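Local structure of glucose-6-phosphate isomerase (Plasmodium falciparum, 3QKI) at residues A[68-73]-A[511-516]; A[377-382]-A[441-446]. The protein probably interconverts alpha-D-glucose 6-phosphate and beta-D-fructose 6-phosphate, the isomerase step of glycolysis and gluconeogenesis. One frame throughout, in Å; residues are numbered along the deposited sequence.

Contact 1 of 2, residues A[68-73]-A[511-516]; sequences LSRQRY and RPSTLL
Arg-70 and Ser-513 meet where the antiparallel side of the mixed beta sheet of this phosphoglucose isomerase comes apart: strand 64-70 leaves strand 513-518 through a type I turn, Leu-68 to Gln-71. One backbone bond marks the place, Ser-513 N to Arg-70 O at 3.0 Å; the same oxygen also receives a CA-H contact from Pro-512. The closer packing lies on the Arg-70 side. Its extended chain runs past Ser-513, CD lying 3.3 Å from OG, and lays one face of the guanidinium against Leu-515, whose CD1 is 3.5 Å from NH1. Salt bridges to Asp-67 and Asp-477 hold that flat group, while Ala-476 of helix 464-481 and Thr-587 of the second subunit pack against the arginine. Under the turn the contact is looser, and a water bridges the two backbones: it accepts from Arg-70 N and, at the guanidinium edge, from NH1, and lies 2.7 Å from Ser-513 O, to which it can donate. Gln-71 takes a different path. Bent at chi2 (-68°), it crosses Pro-512 at about a right angle, and OE1, hydrogen-bonded to Asn-367, lies 3.4 Å from Pro-512 CB. The amide nitrogen of Gln-71 makes a weak, bent hydrogen bond, NE2 to Thr-514 OG1 at 3.0 Å, and that hydroxyl oxygen also touches Leu-68 CD2 at 3.7 Å.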
loop_
_atom_site.group_PDB
_atom_site.type_symbol
_atom_site.label_atom_id
_atom_site.label_comp_id
_atom_site.label_asym_id
_atom_site.label_seq_id
_atom_site.Cartn_x
_atom_site.Cartn_y
_atom_site.Cartn_z
ATOM N N LEU A 68 1.505 -17.963 17.637
ATOM C CA LEU A 68 2.337 -16.923 18.247
ATOM C C LEU A 68 3.719 -17.448 18.631
ATOM O O LEU A 68 4.472 -16.740 19.316
ATOM C CB LEU A 68 1.646 -16.359 19.509
ATOM C CG LEU A 68 0.332 -15.593 19.322
ATOM C CD1 LEU A 68 -0.263 -15.246 20.656
ATOM C CD2 LEU A 68 0.539 -14.311 18.531
ATOM N N SER A 69 4.070 -18.673 18.204
ATOM C CA SER A 69 5.334 -19.273 18.640
ATOM C C SER A 69 6.606 -18.596 18.142
ATOM O O SER A 69 7.654 -18.738 18.782
ATOM C CB SER A 69 5.363 -20.777 18.358
ATOM O OG SER A 69 5.340 -21.003 16.962
ATOM N N ARG A 70 6.537 -17.858 17.021
ATOM C CA ARG A 70 7.711 -17.161 16.522
ATOM C C ARG A 70 7.761 -15.744 17.068
ATOM O O ARG A 70 8.129 -14.822 16.359
ATOM C CB ARG A 70 7.818 -17.214 14.984
ATOM C CG ARG A 70 7.932 -18.627 14.449
ATOM C CD ARG A 70 7.588 -18.662 12.982
ATOM N NE ARG A 70 7.375 -20.021 12.531
ATOM C CZ ARG A 70 6.279 -20.736 12.759
ATOM N NH1 ARG A 70 5.265 -20.213 13.445
ATOM N NH2 ARG A 70 6.203 -21.989 12.338
ATOM N N GLN A 71 7.382 -15.579 18.334
ATOM C CA GLN A 71 7.467 -14.318 19.069
ATOM C C GLN A 71 8.503 -14.515 20.162
ATOM O O GLN A 71 8.643 -15.614 20.708
ATOM C CB GLN A 71 6.096 -13.876 19.644
ATOM C CG GLN A 71 5.052 -13.576 18.566
ATOM C CD GLN A 71 5.355 -12.353 17.729
ATOM O OE1 GLN A 71 6.081 -11.437 18.126
ATOM N NE2 GLN A 71 4.774 -12.297 16.565
ATOM N N ARG A 72 9.234 -13.461 20.476
ATOM C CA ARG A 72 10.350 -13.502 21.422
ATOM C C ARG A 72 9.975 -13.529 22.910
ATOM O O ARG A 72 10.370 -12.668 23.694
ATOM C CB ARG A 72 11.406 -12.430 21.071
ATOM C CG ARG A 72 11.898 -12.526 19.628
ATOM C CD ARG A 72 13.149 -11.712 19.410
ATOM N NE ARG A 72 14.297 -12.358 20.050
ATOM C CZ ARG A 72 15.509 -11.822 20.162
ATOM N NH1 ARG A 72 15.755 -10.615 19.686
ATOM N NH2 ARG A 72 16.487 -12.501 20.751
ATOM N N TYR A 73 9.225 -14.547 23.294
ATOM C CA TYR A 73 8.839 -14.771 24.676
ATOM C C TYR A 73 8.704 -16.231 25.012
ATOM O O TYR A 73 8.282 -17.036 24.177
ATOM C CB TYR A 73 7.553 -13.989 25.106
ATOM C CG TYR A 73 6.375 -13.958 24.141
ATOM C CD1 TYR A 73 5.793 -12.747 23.761
ATOM C CD2 TYR A 73 5.741 -15.135 23.744
ATOM C CE1 TYR A 73 4.688 -12.708 22.918
ATOM C CE2 TYR A 73 4.644 -15.110 22.889
ATOM C CZ TYR A 73 4.110 -13.892 22.497
ATOM O OH TYR A 73 3.023 -13.848 21.672
ATOM N N ARG A 511 13.604 -12.758 14.003
ATOM C CA ARG A 511 12.681 -11.797 13.422
ATOM C C ARG A 511 11.292 -12.377 13.629
ATOM O O ARG A 511 11.017 -13.492 13.190
ATOM C CB ARG A 511 13.051 -11.484 11.963
ATOM C CG ARG A 511 14.285 -10.565 11.948
ATOM C CD ARG A 511 15.075 -10.591 10.673
ATOM N NE ARG A 511 16.311 -9.815 10.842
ATOM C CZ ARG A 511 16.474 -8.559 10.454
ATOM N NH1 ARG A 511 17.614 -7.928 10.697
ATOM N NH2 ARG A 511 15.489 -7.912 9.839
ATOM N N PRO A 512 10.454 -11.698 14.431
ATOM C CA PRO A 512 9.194 -12.318 14.836
ATOM C C PRO A 512 8.079 -12.334 13.803
ATOM O O PRO A 512 8.013 -11.466 12.933
ATOM C CB PRO A 512 8.805 -11.536 16.106
ATOM C CG PRO A 512 9.396 -10.205 15.915
ATOM C CD PRO A 512 10.652 -10.384 15.085
ATOM N N SER A 513 7.172 -13.298 13.959
ATOM C CA SER A 513 5.992 -13.453 13.114
ATOM C C SER A 513 4.809 -14.100 13.830
ATOM O O SER A 513 4.978 -14.953 14.714
ATOM C CB SER A 513 6.307 -14.253 11.847
ATOM O OG SER A 513 6.574 -15.604 12.141
ATOM N N THR A 514 3.611 -13.723 13.387
ATOM C CA THR A 514 2.376 -14.345 13.811
ATOM C C THR A 514 1.796 -14.983 12.565
ATOM O O THR A 514 1.776 -14.348 11.506
ATOM C CB THR A 514 1.412 -13.319 14.410
ATOM O OG1 THR A 514 2.025 -12.739 15.560
ATOM C CG2 THR A 514 0.078 -13.950 14.788
ATOM N N LEU A 515 1.353 -16.232 12.670
ATOM C CA LEU A 515 0.690 -16.931 11.572
ATOM C C LEU A 515 -0.786 -17.103 11.886
ATOM O O LEU A 515 -1.145 -17.577 12.964
ATOM C CB LEU A 515 1.315 -18.306 11.281
ATOM C CG LEU A 515 2.761 -18.366 10.808
ATOM C CD1 LEU A 515 3.187 -19.813 10.630
ATOM C CD2 LEU A 515 2.925 -17.729 9.469
ATOM N N LEU A 516 -1.641 -16.716 10.943
ATOM C CA LEU A 516 -3.096 -16.893 11.022
ATOM C C LEU A 516 -3.467 -17.801 9.854
ATOM O O LEU A 516 -3.291 -17.401 8.692
ATOM C CB LEU A 516 -3.862 -15.552 10.942
ATOM C CG LEU A 516 -3.736 -14.612 12.132
ATOM C CD1 LEU A 516 -4.248 -13.205 11.787
ATOM C CD2 LEU A 516 -4.519 -15.130 13.341
HETATM O O HOH W 1 4.578 -17.575 15.020
#

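Contact 2 of 2, residues A[377-382]-A[441-446]; sequences AILPYF and IPVELI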
loop_
_atom_site.group_PDB
_atom_site.type_symbol
_atom_site.label_atom_id
_atom_site.label_comp_id
_atom_site.label_asym_id
_atom_site.label_seq_id
_atom_site.Cartn_x
_atom_site.Cartn_y
_atom_site.Cartn_z
ATOM N N ALA A 377 4.073 -5.353 9.553
ATOM C CA ALA A 377 3.812 -5.704 8.147
ATOM C C ALA A 377 2.621 -6.673 8.109
ATOM O O ALA A 377 2.668 -7.735 8.743
ATOM C CB ALA A 377 5.046 -6.331 7.501
ATOM N N ILE A 378 1.547 -6.287 7.393
ATOM C CA ILE A 378 0.326 -7.091 7.233
ATOM C C ILE A 378 0.468 -7.765 5.913
ATOM O O ILE A 378 0.438 -7.104 4.866
ATOM C CB ILE A 378 -0.968 -6.254 7.308
ATOM C CG1 ILE A 378 -1.110 -5.539 8.673
ATOM C CG2 ILE A 378 -2.205 -7.134 6.990
ATOM C CD1 ILE A 378 -1.261 -6.472 10.011
ATOM N N LEU A 379 0.725 -9.068 5.956
ATOM C CA LEU A 379 1.061 -9.846 4.758
ATOM C C LEU A 379 0.151 -11.053 4.505
ATOM O O LEU A 379 0.499 -12.182 4.860
ATOM C CB LEU A 379 2.543 -10.249 4.811
ATOM C CG LEU A 379 3.544 -9.156 5.191
ATOM C CD1 LEU A 379 4.887 -9.771 5.519
ATOM C CD2 LEU A 379 3.652 -8.078 4.076
ATOM N N PRO A 380 -1.033 -10.825 3.909
ATOM C CA PRO A 380 -1.917 -11.961 3.602
ATOM C C PRO A 380 -1.405 -12.713 2.360
ATOM O O PRO A 380 -1.149 -12.089 1.331
ATOM C CB PRO A 380 -3.270 -11.300 3.355
ATOM C CG PRO A 380 -2.947 -9.907 2.886
ATOM C CD PRO A 380 -1.605 -9.540 3.434
ATOM N N TYR A 381 -1.240 -14.042 2.454
ATOM C CA TYR A 381 -0.809 -14.866 1.307
ATOM C C TYR A 381 -2.092 -15.259 0.540
ATOM O O TYR A 381 -2.521 -16.414 0.530
ATOM C CB TYR A 381 0.044 -16.057 1.773
ATOM C CG TYR A 381 1.499 -15.658 1.877
ATOM C CD1 TYR A 381 1.917 -14.719 2.817
ATOM C CD2 TYR A 381 2.435 -16.121 0.958
ATOM C CE1 TYR A 381 3.237 -14.271 2.857
ATOM C CE2 TYR A 381 3.763 -15.679 0.987
ATOM C CZ TYR A 381 4.152 -14.733 1.923
ATOM O OH TYR A 381 5.450 -14.285 1.957
ATOM N N PHE A 382 -2.735 -14.233 -0.054
ATOM C CA PHE A 382 -4.019 -14.344 -0.724
ATOM C C PHE A 382 -4.252 -13.039 -1.470
ATOM O O PHE A 382 -4.539 -12.013 -0.853
ATOM C CB PHE A 382 -5.146 -14.586 0.322
ATOM C CG PHE A 382 -6.309 -15.429 -0.151
ATOM C CD1 PHE A 382 -6.173 -16.808 -0.319
ATOM C CD2 PHE A 382 -7.547 -14.846 -0.427
ATOM C CE1 PHE A 382 -7.270 -17.596 -0.731
ATOM C CE2 PHE A 382 -8.638 -15.636 -0.851
ATOM C CZ PHE A 382 -8.497 -17.002 -0.983
ATOM N N ILE A 441 11.234 -5.993 11.427
ATOM C CA ILE A 441 9.821 -5.651 11.233
ATOM C C ILE A 441 8.927 -6.859 11.569
ATOM O O ILE A 441 8.850 -7.788 10.760
ATOM C CB ILE A 441 9.538 -5.095 9.800
ATOM C CG1 ILE A 441 10.283 -3.745 9.597
ATOM C CG2 ILE A 441 8.014 -4.900 9.573
ATOM C CD1 ILE A 441 10.838 -3.666 8.480
ATOM N N PRO A 442 8.217 -6.843 12.732
ATOM C CA PRO A 442 7.306 -7.959 13.061
ATOM C C PRO A 442 6.256 -8.117 11.961
ATOM O O PRO A 442 5.711 -7.126 11.482
ATOM C CB PRO A 442 6.660 -7.503 14.378
ATOM C CG PRO A 442 7.697 -6.596 14.979
ATOM C CD PRO A 442 8.227 -5.834 13.808
ATOM N N VAL A 443 6.011 -9.342 11.533
ATOM C CA VAL A 443 5.070 -9.611 10.451
ATOM C C VAL A 443 3.849 -10.384 10.960
ATOM O O VAL A 443 3.940 -11.153 11.924
ATOM C CB VAL A 443 5.722 -10.299 9.210
ATOM C CG1 VAL A 443 6.877 -9.492 8.634
ATOM C CG2 VAL A 443 6.169 -11.736 9.490
ATOM N N GLU A 444 2.717 -10.184 10.280
ATOM C CA GLU A 444 1.485 -10.911 10.555
ATOM C C GLU A 444 1.096 -11.530 9.206
ATOM O O GLU A 444 0.783 -10.805 8.258
ATOM C CB GLU A 444 0.408 -9.977 11.131
ATOM C CG GLU A 444 0.759 -9.506 12.530
ATOM C CD GLU A 444 -0.134 -8.473 13.201
ATOM O OE1 GLU A 444 -1.324 -8.371 12.832
ATOM O OE2 GLU A 444 0.352 -7.801 14.140
ATOM N N LEU A 445 1.269 -12.854 9.102
ATOM C CA LEU A 445 0.999 -13.648 7.899
ATOM C C LEU A 445 -0.360 -14.305 8.026
ATOM O O LEU A 445 -0.687 -14.862 9.088
ATOM C CB LEU A 445 2.087 -14.706 7.650
ATOM C CG LEU A 445 3.581 -14.259 7.688
ATOM C CD1 LEU A 445 4.496 -15.397 7.314
ATOM C CD2 LEU A 445 3.855 -13.147 6.741
ATOM N N ILE A 446 -1.187 -14.158 6.965
ATOM C CA ILE A 446 -2.556 -14.677 6.913
ATOM C C ILE A 446 -2.645 -15.595 5.707
ATOM O O ILE A 446 -2.249 -15.202 4.605
ATOM C CB ILE A 446 -3.609 -13.525 6.894
ATOM C CG1 ILE A 446 -3.459 -12.654 8.157
ATOM C CG2 ILE A 446 -5.037 -14.094 6.798
ATOM C CD1 ILE A 446 -3.890 -11.210 8.017
#
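Strands 377-380 and 443-446 run parallel, their axes 4.6 Å apart and 16° from alignment, and Ala-377, Ile-378, Leu-379 and Pro-380 pair in order with Val-443, Glu-444, Leu-445 and Ile-446. Backbone bonds alternate in direction between them: Ala-377 N reaches Pro-442 O, Glu-444 N returns to Ala-377 O, and Leu-379 N reaches Glu-444 O at 2.9 Å. The bond from Ile-446 N to Leu-379 O is weak, whereas Tyr-381 N closes on Ile-446 O at 2.6 Å, and the chain then turns off in an inverse gamma turn centred on Tyr-381. On one face of the sheet Leu-379 is the middle of an apolar row. Its CD1 meets Val-443 CG1 and Leu-445 CD2, both at 3.7 Å, and Ala-377 CB touches the same valine methyl. Tyr-381 lies alongside Leu-445, pointing the same way, with CE1 4.1 Å from CD2. Such a parallel pair, joined by a connection that includes helices 388-400 and 428-437, belongs to the alpha/beta sheet of a sugar isomerase (SIS) domain, and helices 428-437 and 464-481 cover this apolar face. The Tyr-381 hydroxyl is hydrogen-bonded to Gln-428 and Tyr-432, and the tyrosine side chain lies about 8 Å from that of His-429, a residue that binds fructose 6-phosphate. The other face carries a charge. Ile-378 and Glu-444 stand side by side, the isoleucine CD1 3.4 Å from OE1; CG of Glu-444 sits beside its backbone N (chi1 -69°) and the chain then extends, carrying the buried carboxylate away from the sheet to a hydrogen bond with the Tyr-533 hydroxyl and a salt bridge with Arg-536. Further along, Pro-380 CB rests against Ile-446 CB at 4.2 Å.

How the contacts relate
Followed from the N terminus, the chain first lays down 68-73 and, after more than four hundred residues, returns at 511-516 to close the outer loop, contact 1. Contact 2 is nested wholly inside it: 377-382 pairs with 441-446 across a much shorter loop that holds helices 388-400 and 428-437. Both serve one mixed sheet, in which strand 513-518 lies between 64-70 and 443-448. The two contacts join directly there, with probable hydrogen bonds from Leu-516 N to Leu-445 O and from Leu-445 N to Thr-514 O. Contact 1 thus fastens an early antiparallel strand to the parallel strands of contact 2, and each contact also touches the second subunit.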